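Local coordinates for protein pumilio homology domain family member 4 (Saccharomyces cerevisiae, PDB 3BWT) that binds mRNA through a single-stranded RNA-binding domain of eight Pumilio repeats, and is linked to transcription regulation in yeast, at residues L63-L68 / L100-E105; C176-T181 / I213-E218; N187-L192 / Y222-K227; V258-I263 / D300-R305. One frame throughout, in Å; residues are numbered along the deposited sequence.

Contact 1 (L63-L68 / L100-E105); sequences LIQKLL and LQKLIE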
loop_
_atom_site.group_PDB
_atom_site.type_symbol
_atom_site.label_atom_id
_atom_site.label_comp_id
_atom_site.label_asym_id
_atom_site.label_seq_id
_atom_site.Cartn_x
_atom_site.Cartn_y
_atom_site.Cartn_z
ATOM N N LEU A 63 6.839 17.808 -17.839
ATOM C CA LEU A 63 6.549 18.077 -19.226
ATOM C C LEU A 63 6.021 16.827 -19.919
ATOM O O LEU A 63 4.946 16.850 -20.519
ATOM C CB LEU A 63 7.815 18.549 -19.918
ATOM C CG LEU A 63 7.737 18.920 -21.391
ATOM C CD1 LEU A 63 6.738 20.041 -21.616
ATOM C CD2 LEU A 63 9.129 19.326 -21.855
ATOM N N ILE A 64 6.774 15.735 -19.841
ATOM C CA ILE A 64 6.333 14.489 -20.459
ATOM C C ILE A 64 4.969 14.046 -19.920
ATOM O O ILE A 64 4.137 13.539 -20.665
ATOM C CB ILE A 64 7.376 13.361 -20.291
ATOM C CG1 ILE A 64 8.736 13.813 -20.835
ATOM C CG2 ILE A 64 6.915 12.086 -21.000
ATOM C CD1 ILE A 64 8.733 14.084 -22.327
ATOM N N GLN A 65 4.739 14.249 -18.625
ATOM C CA GLN A 65 3.442 13.959 -18.019
ATOM C C GLN A 65 2.354 14.766 -18.699
ATOM O O GLN A 65 1.273 14.253 -18.990
ATOM C CB GLN A 65 3.449 14.307 -16.535
ATOM C CG GLN A 65 4.259 13.364 -15.684
ATOM C CD GLN A 65 3.982 13.541 -14.219
ATOM O OE1 GLN A 65 2.861 13.335 -13.761
ATOM N NE2 GLN A 65 5.002 13.917 -13.467
ATOM N N LYS A 66 2.643 16.041 -18.934
ATOM C CA LYS A 66 1.691 16.925 -19.566
ATOM C C LYS A 66 1.537 16.500 -21.026
ATOM O O LYS A 66 0.423 16.418 -21.550
ATOM C CB LYS A 66 2.166 18.370 -19.449
ATOM C CG LYS A 66 1.172 19.410 -19.943
ATOM C CD LYS A 66 -0.156 19.323 -19.204
ATOM C CE LYS A 66 -1.224 20.171 -19.891
ATOM N NZ LYS A 66 -2.589 19.616 -19.675
ATOM N N LEU A 67 2.664 16.200 -21.659
ATOM C CA LEU A 67 2.695 15.758 -23.051
ATOM C C LEU A 67 1.862 14.508 -23.241
ATOM O O LEU A 67 1.111 14.398 -24.203
ATOM C CB LEU A 67 4.133 15.484 -23.500
ATOM C CG LEU A 67 4.306 15.245 -24.997
ATOM C CD1 LEU A 67 3.986 16.500 -25.775
ATOM C CD2 LEU A 67 5.704 14.773 -25.312
ATOM N N LEU A 68 1.999 13.566 -22.314
ATOM C CA LEU A 68 1.242 12.321 -22.379
ATOM C C LEU A 68 -0.285 12.538 -22.403
ATOM O O LEU A 68 -1.005 11.846 -23.121
ATOM C CB LEU A 68 1.653 11.381 -21.243
ATOM C CG LEU A 68 3.040 10.744 -21.389
ATOM C CD1 LEU A 68 3.606 10.305 -20.036
ATOM C CD2 LEU A 68 3.009 9.584 -22.362
ATOM N N LEU A 100 6.127 7.702 -15.403
ATOM C CA LEU A 100 5.717 6.386 -15.881
ATOM C C LEU A 100 4.361 5.985 -15.312
ATOM O O LEU A 100 3.634 5.199 -15.919
ATOM C CB LEU A 100 6.775 5.343 -15.536
ATOM C CG LEU A 100 6.528 3.875 -15.882
ATOM C CD1 LEU A 100 6.037 3.724 -17.291
ATOM C CD2 LEU A 100 7.812 3.110 -15.692
ATOM N N GLN A 101 4.023 6.525 -14.146
ATOM C CA GLN A 101 2.693 6.337 -13.593
ATOM C C GLN A 101 1.668 7.069 -14.454
ATOM O O GLN A 101 0.590 6.547 -14.730
ATOM C CB GLN A 101 2.631 6.840 -12.155
ATOM C CG GLN A 101 3.480 6.040 -11.191
ATOM C CD GLN A 101 3.422 6.570 -9.767
ATOM O OE1 GLN A 101 2.349 6.729 -9.203
ATOM N NE2 GLN A 101 4.583 6.832 -9.180
ATOM N N LYS A 102 2.010 8.275 -14.889
ATOM C CA LYS A 102 1.131 9.034 -15.773
ATOM C C LYS A 102 0.904 8.323 -17.105
ATOM O O LYS A 102 -0.221 8.270 -17.612
ATOM C CB LYS A 102 1.684 10.428 -16.034
ATOM C CG LYS A 102 0.617 11.410 -16.482
ATOM C CD LYS A 102 -0.309 11.693 -15.329
ATOM C CE LYS A 102 -1.375 12.694 -15.684
ATOM N NZ LYS A 102 -2.219 12.950 -14.484
ATOM N N LEU A 103 1.978 7.790 -17.671
ATOM C CA LEU A 103 1.878 7.015 -18.898
ATOM C C LEU A 103 0.833 5.918 -18.745
ATOM O O LEU A 103 -0.063 5.777 -19.572
ATOM C CB LEU A 103 3.233 6.415 -19.253
ATOM C CG LEU A 103 3.398 5.716 -20.604
ATOM C CD1 LEU A 103 4.821 5.889 -21.114
ATOM C CD2 LEU A 103 3.048 4.242 -20.505
ATOM N N ILE A 104 0.952 5.145 -17.674
ATOM C CA ILE A 104 0.008 4.075 -17.376
ATOM C C ILE A 104 -1.427 4.597 -17.214
ATOM O O ILE A 104 -2.376 3.990 -17.709
ATOM C CB ILE A 104 0.438 3.297 -16.120
ATOM C CG1 ILE A 104 1.769 2.582 -16.375
ATOM C CG2 ILE A 104 -0.639 2.308 -15.716
ATOM C CD1 ILE A 104 2.418 1.994 -15.131
ATOM N N GLU A 105 -1.583 5.727 -16.536
ATOM C CA GLU A 105 -2.893 6.338 -16.385
ATOM C C GLU A 105 -3.488 6.737 -17.720
ATOM O O GLU A 105 -4.712 6.772 -17.881
ATOM C CB GLU A 105 -2.797 7.572 -15.503
ATOM C CG GLU A 105 -2.709 7.240 -14.043
ATOM C CD GLU A 105 -2.422 8.442 -13.196
ATOM O OE1 GLU A 105 -2.186 9.528 -13.775
ATOM O OE2 GLU A 105 -2.428 8.293 -11.952
#
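K102 lays its methylenes against Q65, while L68 presses one methyl, CD1, against the neighbouring L103 of the K102 helix. The helices run almost parallel, 5° apart with a closest axis approach of 9.1 Å. K102 holds CG opposite its backbone N (chi1 -158°) and then bends at chi2, so the chain starts toward the partner helix but carries its ammonium away from it. Its CG lies 3.8 Å from Q65 O, and its CB 3.9 Å from Q65 OE1, the two side chains crossing at about a right angle. Long, flexible lysine suits such a border: its carbon chain packs while NZ forms a salt bridge with E105 OE1 of its own helix at 3.5 Å, weak as a hydrogen bond. The amide of Q65 is held from its own helix, NE2 being bonded to N61. About one turn on from Q65, branched L68 sends CD1 to 3.8 Å from L103 N and 4.0 Å from L103 CB, both leucines being buried and also packing on helix 73-83. No hydrogen bond joins the two segments. Such side-by-side stacking of equivalent helices from Pumilio repeats 2 and 3 is characteristic of the PUF superhelix, in which these helices line the concave, RNA-facing side.

Contact 2 (C176-T181 / I213-E218); sequences CLDHGT and ITKEAE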
loop_
_atom_site.group_PDB
_atom_site.type_symbol
_atom_site.label_atom_id
_atom_site.label_comp_id
_atom_site.label_asym_id
_atom_site.label_seq_id
_atom_site.Cartn_x
_atom_site.Cartn_y
_atom_site.Cartn_z
ATOM N N CYS A 176 -2.942 -5.154 -4.314
ATOM C CA CYS A 176 -3.456 -6.374 -4.932
ATOM C C CYS A 176 -4.816 -6.736 -4.356
ATOM O O CYS A 176 -5.736 -7.095 -5.093
ATOM C CB CYS A 176 -2.483 -7.540 -4.746
ATOM S SG CYS A 176 -0.962 -7.448 -5.755
ATOM N N LEU A 177 -4.942 -6.643 -3.036
ATOM C CA LEU A 177 -6.204 -6.958 -2.366
ATOM C C LEU A 177 -7.265 -5.899 -2.624
ATOM O O LEU A 177 -8.453 -6.152 -2.441
ATOM C CB LEU A 177 -5.998 -7.104 -0.862
ATOM C CG LEU A 177 -5.106 -8.270 -0.462
ATOM C CD1 LEU A 177 -4.939 -8.280 1.030
ATOM C CD2 LEU A 177 -5.694 -9.567 -0.947
ATOM N N ASP A 178 -6.830 -4.711 -3.033
ATOM C CA ASP A 178 -7.747 -3.624 -3.343
ATOM C C ASP A 178 -8.444 -3.849 -4.682
ATOM O O ASP A 178 -9.630 -3.577 -4.822
ATOM C CB ASP A 178 -6.997 -2.292 -3.385
ATOM C CG ASP A 178 -6.827 -1.664 -2.011
ATOM O OD1 ASP A 178 -7.386 -2.193 -1.029
ATOM O OD2 ASP A 178 -6.132 -0.628 -1.912
ATOM N N HIS A 179 -7.695 -4.351 -5.659
ATOM C CA HIS A 179 -8.141 -4.354 -7.045
ATOM C C HIS A 179 -8.222 -5.757 -7.628
ATOM O O HIS A 179 -8.808 -5.974 -8.692
ATOM C CB HIS A 179 -7.202 -3.503 -7.897
ATOM C CG HIS A 179 -7.163 -2.069 -7.486
ATOM N ND1 HIS A 179 -8.173 -1.184 -7.791
ATOM C CD2 HIS A 179 -6.245 -1.364 -6.788
ATOM C CE1 HIS A 179 -7.875 0.007 -7.306
ATOM N NE2 HIS A 179 -6.708 -0.075 -6.693
ATOM N N GLY A 180 -7.625 -6.711 -6.929
ATOM C CA GLY A 180 -7.641 -8.081 -7.390
ATOM C C GLY A 180 -9.034 -8.662 -7.535
ATOM O O GLY A 180 -9.932 -8.371 -6.740
ATOM N N THR A 181 -9.200 -9.459 -8.586
ATOM C CA THR A 181 -10.312 -10.387 -8.750
ATOM C C THR A 181 -10.439 -11.302 -7.534
ATOM O O THR A 181 -9.432 -11.645 -6.900
ATOM C CB THR A 181 -10.025 -11.296 -9.950
ATOM O OG1 THR A 181 -10.508 -10.687 -11.155
ATOM C CG2 THR A 181 -10.672 -12.648 -9.766
ATOM N N ILE A 213 -8.204 -8.606 6.836
ATOM C CA ILE A 213 -9.364 -8.475 7.702
ATOM C C ILE A 213 -10.096 -7.172 7.427
ATOM O O ILE A 213 -11.311 -7.148 7.293
ATOM C CB ILE A 213 -8.946 -8.553 9.161
ATOM C CG1 ILE A 213 -8.236 -9.883 9.406
ATOM C CG2 ILE A 213 -10.150 -8.403 10.076
ATOM C CD1 ILE A 213 -7.894 -10.143 10.848
ATOM N N THR A 214 -9.341 -6.089 7.330
ATOM C CA THR A 214 -9.884 -4.795 6.938
ATOM C C THR A 214 -10.783 -4.896 5.712
ATOM O O THR A 214 -11.889 -4.351 5.682
ATOM C CB THR A 214 -8.738 -3.814 6.629
ATOM O OG1 THR A 214 -8.115 -3.430 7.858
ATOM C CG2 THR A 214 -9.249 -2.571 5.898
ATOM N N LYS A 215 -10.289 -5.603 4.705
ATOM C CA LYS A 215 -10.964 -5.716 3.422
ATOM C C LYS A 215 -12.232 -6.542 3.540
ATOM O O LYS A 215 -13.306 -6.134 3.080
ATOM C CB LYS A 215 -10.013 -6.323 2.386
ATOM C CG LYS A 215 -9.224 -5.275 1.615
ATOM C CD LYS A 215 -10.035 -4.807 0.397
ATOM C CE LYS A 215 -9.788 -3.347 0.068
ATOM N NZ LYS A 215 -10.797 -2.794 -0.877
ATOM N N GLU A 216 -12.107 -7.705 4.163
ATOM C CA GLU A 216 -13.261 -8.549 4.403
ATOM C C GLU A 216 -14.324 -7.841 5.232
ATOM O O GLU A 216 -15.519 -8.013 4.989
ATOM C CB GLU A 216 -12.837 -9.851 5.065
ATOM C CG GLU A 216 -12.028 -10.701 4.145
ATOM C CD GLU A 216 -12.005 -12.132 4.567
ATOM O OE1 GLU A 216 -12.181 -12.389 5.771
ATOM O OE2 GLU A 216 -11.801 -13.001 3.694
ATOM N N ALA A 217 -13.895 -7.035 6.197
ATOM C CA ALA A 217 -14.838 -6.295 7.030
ATOM C C ALA A 217 -15.572 -5.246 6.210
ATOM O O ALA A 217 -16.746 -4.975 6.455
ATOM C CB ALA A 217 -14.141 -5.653 8.202
ATOM N N GLU A 218 -14.876 -4.660 5.240
ATOM C CA GLU A 218 -15.485 -3.692 4.337
ATOM C C GLU A 218 -16.722 -4.300 3.695
ATOM O O GLU A 218 -17.778 -3.668 3.637
ATOM C CB GLU A 218 -14.510 -3.289 3.224
ATOM C CG GLU A 218 -13.467 -2.251 3.597
ATOM C CD GLU A 218 -12.541 -1.912 2.431
ATOM O OE1 GLU A 218 -12.952 -2.094 1.260
ATOM O OE2 GLU A 218 -11.402 -1.462 2.687
#
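The last turn of helix 169-179 passes helix 205-219 with L177 CA and K215 CA, the nearest pair, 7.6 Å apart, and segment 176-181 leaves helical geometry at G180, whose N still bonds to C176 O. K215 bridges the gap. Bends at chi2 (-87°) and chi3 carry its chain across the end of the first helix, where CD comes to 3.5 Å from L177 O. L177 lies on the buried side; its CB stays a loose 4.5 Å from K215 CG, and its side chain also packs on C185 and C189 of helix 182-193, as suits a leucine in the core between layers. The ammonium itself lies between two carboxylates. From its own helix, one turn on, E218 OE1 accepts K215 NZ at 3.1 Å, met on the syn side and 27° out of the carboxylate plane. From the other helix D178 crosses the lysine at about a right angle and forms a longer salt bridge that is doubtful, since the position of D178 OD1 is not sure. D178 OD1 also has a hydrogen bond with Y211 on helix 205-219. The lysine probably eases the repulsion between the two acids. This is lateral packing of successive Pumilio repeats, here 5 and 6, in the alpha-helical PUF solenoid.

Contact 3 (N187-L192 / Y222-K227); sequences NLCDKL and YDYTHK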
loop_
_atom_site.group_PDB
_atom_site.type_symbol
_atom_site.label_atom_id
_atom_site.label_comp_id
_atom_site.label_asym_id
_atom_site.label_seq_id
_atom_site.Cartn_x
_atom_site.Cartn_y
_atom_site.Cartn_z
ATOM N N ASN A 187 -6.347 -16.821 -4.261
ATOM C CA ASN A 187 -5.092 -17.535 -4.450
ATOM C C ASN A 187 -3.948 -16.867 -3.692
ATOM O O ASN A 187 -3.060 -17.540 -3.173
ATOM C CB ASN A 187 -4.761 -17.695 -5.933
ATOM C CG ASN A 187 -5.627 -18.746 -6.613
ATOM O OD1 ASN A 187 -6.157 -19.647 -5.961
ATOM N ND2 ASN A 187 -5.771 -18.636 -7.929
ATOM N N LEU A 188 -3.998 -15.541 -3.605
ATOM C CA LEU A 188 -2.989 -14.778 -2.882
ATOM C C LEU A 188 -3.121 -14.965 -1.369
ATOM O O LEU A 188 -2.131 -15.195 -0.673
ATOM C CB LEU A 188 -3.089 -13.292 -3.247
ATOM C CG LEU A 188 -2.175 -12.300 -2.523
ATOM C CD1 LEU A 188 -0.743 -12.771 -2.547
ATOM C CD2 LEU A 188 -2.300 -10.929 -3.157
ATOM N N CYS A 189 -4.343 -14.873 -0.862
ATOM C CA CYS A 189 -4.567 -15.029 0.566
ATOM C C CYS A 189 -4.250 -16.438 1.042
ATOM O O CYS A 189 -3.772 -16.626 2.166
ATOM C CB CYS A 189 -5.988 -14.636 0.937
ATOM S SG CYS A 189 -6.297 -12.870 0.782
ATOM N N ASP A 190 -4.505 -17.426 0.190
ATOM C CA ASP A 190 -4.103 -18.796 0.484
ATOM C C ASP A 190 -2.605 -18.847 0.801
ATOM O O ASP A 190 -2.196 -19.374 1.843
ATOM C CB ASP A 190 -4.415 -19.712 -0.693
ATOM C CG ASP A 190 -5.900 -20.008 -0.836
ATOM O OD1 ASP A 190 -6.687 -19.652 0.070
ATOM O OD2 ASP A 190 -6.277 -20.604 -1.869
ATOM N N LYS A 191 -1.790 -18.288 -0.090
ATOM C CA LYS A 191 -0.344 -18.252 0.119
ATOM C C LYS A 191 0.033 -17.509 1.403
ATOM O O LYS A 191 0.838 -17.995 2.217
ATOM C CB LYS A 191 0.356 -17.633 -1.088
ATOM C CG LYS A 191 -0.012 -18.310 -2.402
ATOM C CD LYS A 191 1.141 -18.301 -3.383
ATOM C CE LYS A 191 0.893 -19.270 -4.526
ATOM N NZ LYS A 191 2.179 -19.776 -5.098
ATOM N N LEU A 192 -0.562 -16.333 1.580
ATOM C CA LEU A 192 -0.347 -15.530 2.777
ATOM C C LEU A 192 -0.737 -16.285 4.046
ATOM O O LEU A 192 -0.050 -16.200 5.070
ATOM C CB LEU A 192 -1.138 -14.228 2.681
ATOM C CG LEU A 192 -0.744 -13.316 1.522
ATOM C CD1 LEU A 192 -1.738 -12.187 1.374
ATOM C CD2 LEU A 192 0.652 -12.775 1.731
ATOM N N TYR A 222 -17.029 -12.739 5.358
ATOM C CA TYR A 222 -15.853 -13.212 6.083
ATOM C C TYR A 222 -15.393 -14.612 5.696
ATOM O O TYR A 222 -16.146 -15.579 5.791
ATOM C CB TYR A 222 -16.091 -13.113 7.587
ATOM C CG TYR A 222 -16.412 -11.707 8.018
ATOM C CD1 TYR A 222 -17.706 -11.207 7.929
ATOM C CD2 TYR A 222 -15.420 -10.866 8.491
ATOM C CE1 TYR A 222 -17.999 -9.908 8.316
ATOM C CE2 TYR A 222 -15.701 -9.572 8.874
ATOM C CZ TYR A 222 -16.989 -9.097 8.788
ATOM O OH TYR A 222 -17.259 -7.804 9.173
ATOM N N ASP A 223 -14.140 -14.706 5.264
ATOM C CA ASP A 223 -13.548 -15.974 4.871
ATOM C C ASP A 223 -12.179 -16.127 5.535
ATOM O O ASP A 223 -12.017 -16.936 6.451
ATOM C CB ASP A 223 -13.440 -16.075 3.341
ATOM C CG ASP A 223 -12.694 -17.321 2.877
ATOM O OD1 ASP A 223 -12.180 -18.070 3.736
ATOM O OD2 ASP A 223 -12.612 -17.553 1.648
ATOM N N TYR A 224 -11.196 -15.349 5.078
ATOM C CA TYR A 224 -9.832 -15.477 5.588
ATOM C C TYR A 224 -9.713 -14.918 7.001
ATOM O O TYR A 224 -8.859 -15.345 7.778
ATOM C CB TYR A 224 -8.817 -14.840 4.634
ATOM C CG TYR A 224 -8.713 -15.577 3.315
ATOM C CD1 TYR A 224 -7.959 -16.741 3.204
ATOM C CD2 TYR A 224 -9.398 -15.124 2.185
ATOM C CE1 TYR A 224 -7.880 -17.428 2.002
ATOM C CE2 TYR A 224 -9.322 -15.797 0.983
ATOM C CZ TYR A 224 -8.564 -16.950 0.895
ATOM O OH TYR A 224 -8.495 -17.624 -0.304
ATOM N N THR A 225 -10.586 -13.976 7.340
ATOM C CA THR A 225 -10.629 -13.469 8.693
ATOM C C THR A 225 -10.769 -14.645 9.653
ATOM O O THR A 225 -10.010 -14.783 10.605
ATOM C CB THR A 225 -11.804 -12.495 8.876
ATOM O OG1 THR A 225 -11.576 -11.318 8.088
ATOM C CG2 THR A 225 -11.952 -12.098 10.331
ATOM N N HIS A 226 -11.742 -15.509 9.391
ATOM C CA HIS A 226 -11.989 -16.643 10.270
ATOM C C HIS A 226 -10.805 -17.599 10.290
ATOM O O HIS A 226 -10.446 -18.131 11.339
ATOM C CB HIS A 226 -13.276 -17.378 9.880
ATOM C CG HIS A 226 -14.525 -16.609 10.178
ATOM N ND1 HIS A 226 -15.425 -16.240 9.200
ATOM C CD2 HIS A 226 -15.023 -16.133 11.346
ATOM C CE1 HIS A 226 -16.425 -15.574 9.752
ATOM N NE2 HIS A 226 -16.205 -15.494 11.053
ATOM N N LYS A 227 -10.191 -17.816 9.134
ATOM C CA LYS A 227 -9.056 -18.734 9.067
ATOM C C LYS A 227 -7.821 -18.194 9.815
ATOM O O LYS A 227 -7.083 -18.955 10.448
ATOM C CB LYS A 227 -8.736 -19.079 7.614
ATOM C CG LYS A 227 -9.827 -19.902 6.931
ATOM C CD LYS A 227 -9.451 -20.233 5.486
ATOM C CE LYS A 227 -10.534 -21.044 4.772
ATOM N NZ LYS A 227 -10.192 -21.364 3.368
#
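Y224 turns its CG beside the backbone N and opposite the carbonyl carbon (chi1 -67°), which points the ring at helix 182-193; C189 and D190 take the same kind of first torsion, bringing a cysteine to the ring face and an acid to its hydroxyl end. C189 CB sits over the ring centre in a CH-pi contact, 3.3 Å from the centroid of the Y224 ring, and C189 SG lies over the same face, 4.3 Å from that centroid, as a sulfur-aromatic contact. Small, polarisable cysteine suits a place where a flat ring must come close to the helix. The opposite face of the Y224 ring has D223 CG 4.0 Å above its plane, offset toward the rim. At the ring edge Y224 OH donates to D190 OD1 at 2.7 Å, reaching it from above the carboxylate plane, 53° out. Tyrosine thus serves both as an apolar slab and as a donor to an exposed acid. K227 NZ, 5.1 Å from D190 OD1 and in a long salt bridge with D223 OD1, would add positive potential nearby. The start of helix 224-232 is held separately by E216, which accepts bonds from D223 N, Y224 N and T225 OG1. The chemistry therefore implies a two-part hold, with dispersion over the buried ring face and one directional hydroxyl bond, the latter probably limiting the ring's swing.

Contact 4 (V258-I263 / D300-R305); sequences VSEPMI and DYLYKR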
loop_
_atom_site.group_PDB
_atom_site.type_symbol
_atom_site.label_atom_id
_atom_site.label_comp_id
_atom_site.label_asym_id
_atom_site.label_seq_id
_atom_site.Cartn_x
_atom_site.Cartn_y
_atom_site.Cartn_z
ATOM N N VAL A 258 -15.399 -11.057 15.349
ATOM C CA VAL A 258 -14.390 -11.946 15.919
ATOM C C VAL A 258 -13.873 -11.434 17.251
ATOM O O VAL A 258 -13.064 -12.094 17.897
ATOM C CB VAL A 258 -13.220 -12.204 14.960
ATOM C CG1 VAL A 258 -13.625 -13.195 13.897
ATOM C CG2 VAL A 258 -12.725 -10.902 14.339
ATOM N N SER A 259 -14.354 -10.266 17.665
ATOM C CA SER A 259 -13.972 -9.681 18.951
ATOM C C SER A 259 -14.017 -10.719 20.068
ATOM O O SER A 259 -13.013 -10.993 20.730
ATOM C CB SER A 259 -14.909 -8.523 19.323
ATOM O OG SER A 259 -15.013 -7.560 18.285
ATOM N N GLU A 260 -15.188 -11.318 20.246
ATOM C CA GLU A 260 -15.492 -12.042 21.469
ATOM C C GLU A 260 -14.776 -13.391 21.645
ATOM O O GLU A 260 -14.331 -13.713 22.740
ATOM C CB GLU A 260 -17.012 -12.099 21.674
ATOM C CG GLU A 260 -17.602 -10.672 21.678
ATOM C CD GLU A 260 -19.068 -10.577 22.079
ATOM O OE1 GLU A 260 -19.711 -11.625 22.320
ATOM O OE2 GLU A 260 -19.576 -9.430 22.143
ATOM N N PRO A 261 -14.633 -14.169 20.569
ATOM C CA PRO A 261 -13.780 -15.358 20.677
ATOM C C PRO A 261 -12.374 -15.026 21.194
ATOM O O PRO A 261 -11.823 -15.758 22.026
ATOM C CB PRO A 261 -13.699 -15.848 19.235
ATOM C CG PRO A 261 -14.991 -15.421 18.632
ATOM C CD PRO A 261 -15.344 -14.107 19.281
ATOM N N MET A 262 -11.801 -13.933 20.699
ATOM C CA MET A 262 -10.460 -13.518 21.108
ATOM C C MET A 262 -10.435 -13.079 22.567
ATOM O O MET A 262 -9.564 -13.489 23.332
ATOM C CB MET A 262 -9.929 -12.389 20.209
ATOM C CG MET A 262 -8.484 -11.978 20.499
ATOM S SD MET A 262 -7.239 -13.275 20.262
ATOM C CE MET A 262 -7.306 -13.493 18.489
ATOM N N ILE A 263 -11.389 -12.231 22.939
ATOM C CA ILE A 263 -11.523 -11.783 24.316
ATOM C C ILE A 263 -11.676 -12.990 25.230
ATOM O O ILE A 263 -11.127 -13.030 26.330
ATOM C CB ILE A 263 -12.726 -10.837 24.477
ATOM C CG1 ILE A 263 -12.473 -9.536 23.708
ATOM C CG2 ILE A 263 -13.005 -10.556 25.948
ATOM C CD1 ILE A 263 -13.631 -8.561 23.742
ATOM N N ASP A 300 -21.493 -7.173 28.333
ATOM C CA ASP A 300 -21.393 -6.895 29.760
ATOM C C ASP A 300 -20.848 -8.075 30.556
ATOM O O ASP A 300 -20.132 -7.893 31.539
ATOM C CB ASP A 300 -22.763 -6.488 30.298
ATOM C CG ASP A 300 -23.405 -5.401 29.463
ATOM O OD1 ASP A 300 -22.847 -4.280 29.415
ATOM O OD2 ASP A 300 -24.457 -5.669 28.845
ATOM N N TYR A 301 -21.189 -9.286 30.135
ATOM C CA TYR A 301 -20.721 -10.464 30.837
ATOM C C TYR A 301 -19.206 -10.599 30.719
ATOM O O TYR A 301 -18.532 -11.006 31.661
ATOM C CB TYR A 301 -21.421 -11.721 30.322
ATOM C CG TYR A 301 -20.599 -12.974 30.508
ATOM C CD1 TYR A 301 -19.776 -13.433 29.491
ATOM C CD2 TYR A 301 -20.622 -13.685 31.708
ATOM C CE1 TYR A 301 -19.012 -14.568 29.645
ATOM C CE2 TYR A 301 -19.850 -14.827 31.874
ATOM C CZ TYR A 301 -19.052 -15.257 30.828
ATOM O OH TYR A 301 -18.284 -16.383 30.943
ATOM N N LEU A 302 -18.672 -10.251 29.556
ATOM C CA LEU A 302 -17.236 -10.335 29.332
ATOM C C LEU A 302 -16.507 -9.179 30.019
ATOM O O LEU A 302 -15.439 -9.366 30.596
ATOM C CB LEU A 302 -16.927 -10.373 27.830
ATOM C CG LEU A 302 -17.256 -11.674 27.083
ATOM C CD1 LEU A 302 -17.044 -11.537 25.572
ATOM C CD2 LEU A 302 -16.448 -12.848 27.622
ATOM N N TYR A 303 -17.094 -7.988 29.961
ATOM C CA TYR A 303 -16.497 -6.800 30.570
ATOM C C TYR A 303 -16.348 -6.942 32.085
ATOM O O TYR A 303 -15.284 -6.678 32.657
ATOM C CB TYR A 303 -17.334 -5.563 30.246
ATOM C CG TYR A 303 -16.885 -4.312 30.966
ATOM C CD1 TYR A 303 -15.763 -3.604 30.539
ATOM C CD2 TYR A 303 -17.583 -3.836 32.079
ATOM C CE1 TYR A 303 -15.348 -2.448 31.197
ATOM C CE2 TYR A 303 -17.181 -2.687 32.742
ATOM C CZ TYR A 303 -16.063 -1.997 32.297
ATOM O OH TYR A 303 -15.664 -0.854 32.947
ATOM N N LYS A 304 -17.433 -7.349 32.730
ATOM C CA LYS A 304 -17.428 -7.584 34.159
ATOM C C LYS A 304 -16.449 -8.698 34.489
ATOM O O LYS A 304 -15.757 -8.646 35.509
ATOM C CB LYS A 304 -18.842 -7.924 34.652
ATOM C CG LYS A 304 -19.816 -6.744 34.553
ATOM C CD LYS A 304 -19.150 -5.453 35.044
ATOM C CE LYS A 304 -20.121 -4.279 35.105
ATOM N NZ LYS A 304 -19.448 -3.040 35.609
ATOM N N ARG A 305 -16.381 -9.698 33.617
ATOM C CA ARG A 305 -15.445 -10.790 33.820
ATOM C C ARG A 305 -13.985 -10.312 33.757
ATOM O O ARG A 305 -13.176 -10.647 34.630
ATOM C CB ARG A 305 -15.711 -11.925 32.834
ATOM C CG ARG A 305 -14.802 -13.102 33.071
ATOM C CD ARG A 305 -15.117 -14.269 32.157
ATOM N NE ARG A 305 -14.212 -15.392 32.378
ATOM C CZ ARG A 305 -14.256 -16.540 31.704
ATOM N NH1 ARG A 305 -15.182 -16.744 30.769
ATOM N NH2 ARG A 305 -13.386 -17.497 31.983
#
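Apolar contact carries the whole join between these segments, and L302 is its hub. L302 CD1 touches E260 CB at 3.9 Å and E260 CG at 4.0 Å, then I263 CG2 at 4.2 Å, lodging between residues one turn apart on helix 256-279. Beta-branched I263 keeps CG2 opposite its backbone N, beside the carbonyl carbon, which places that methyl within reach. Glutamate suits the place because its methylenes pack on L302 while its carboxylate is left to hydrogen-bond with N299. Hydrogen bonds are absent across the segments, but N299 ties both sides indirectly: its ND2 bonds to E260 OE1 and its OD1 accepts from L302 N at the start of helix 300-310. P261, whose nitrogen has no hydrogen to give, marks a kink in the first helix. The pair belongs to Pumilio repeats 7 and 8 in an all-helical layer: I263 also meets L253 of helix 245-253, L302 rests on L267, and E260 touches Q298 at the end of helix 284-298.

Overall arrangement
The four contacts are spread along the curved PUF solenoid. Contacts 1 and 4, near its two ends, have centres about 53 Å apart and lie on opposite sides of the chain's centre, whereas contact 2 lies about 12 Å from that centre. Contacts 2 and 3 are close neighbours, their centres about 11 Å apart and their segments alternating along the chain: helices 169-179 and 205-219 form one layer, helices 182-193 and 224-232 the next. E216 of contact 2 stitches the layers by bonding to contact 3. Contact 3 also meets contact 4 where T225 and H226 pack on V258. Contacts 1 and 2 belong to the layer that in PUF relatives faces RNA.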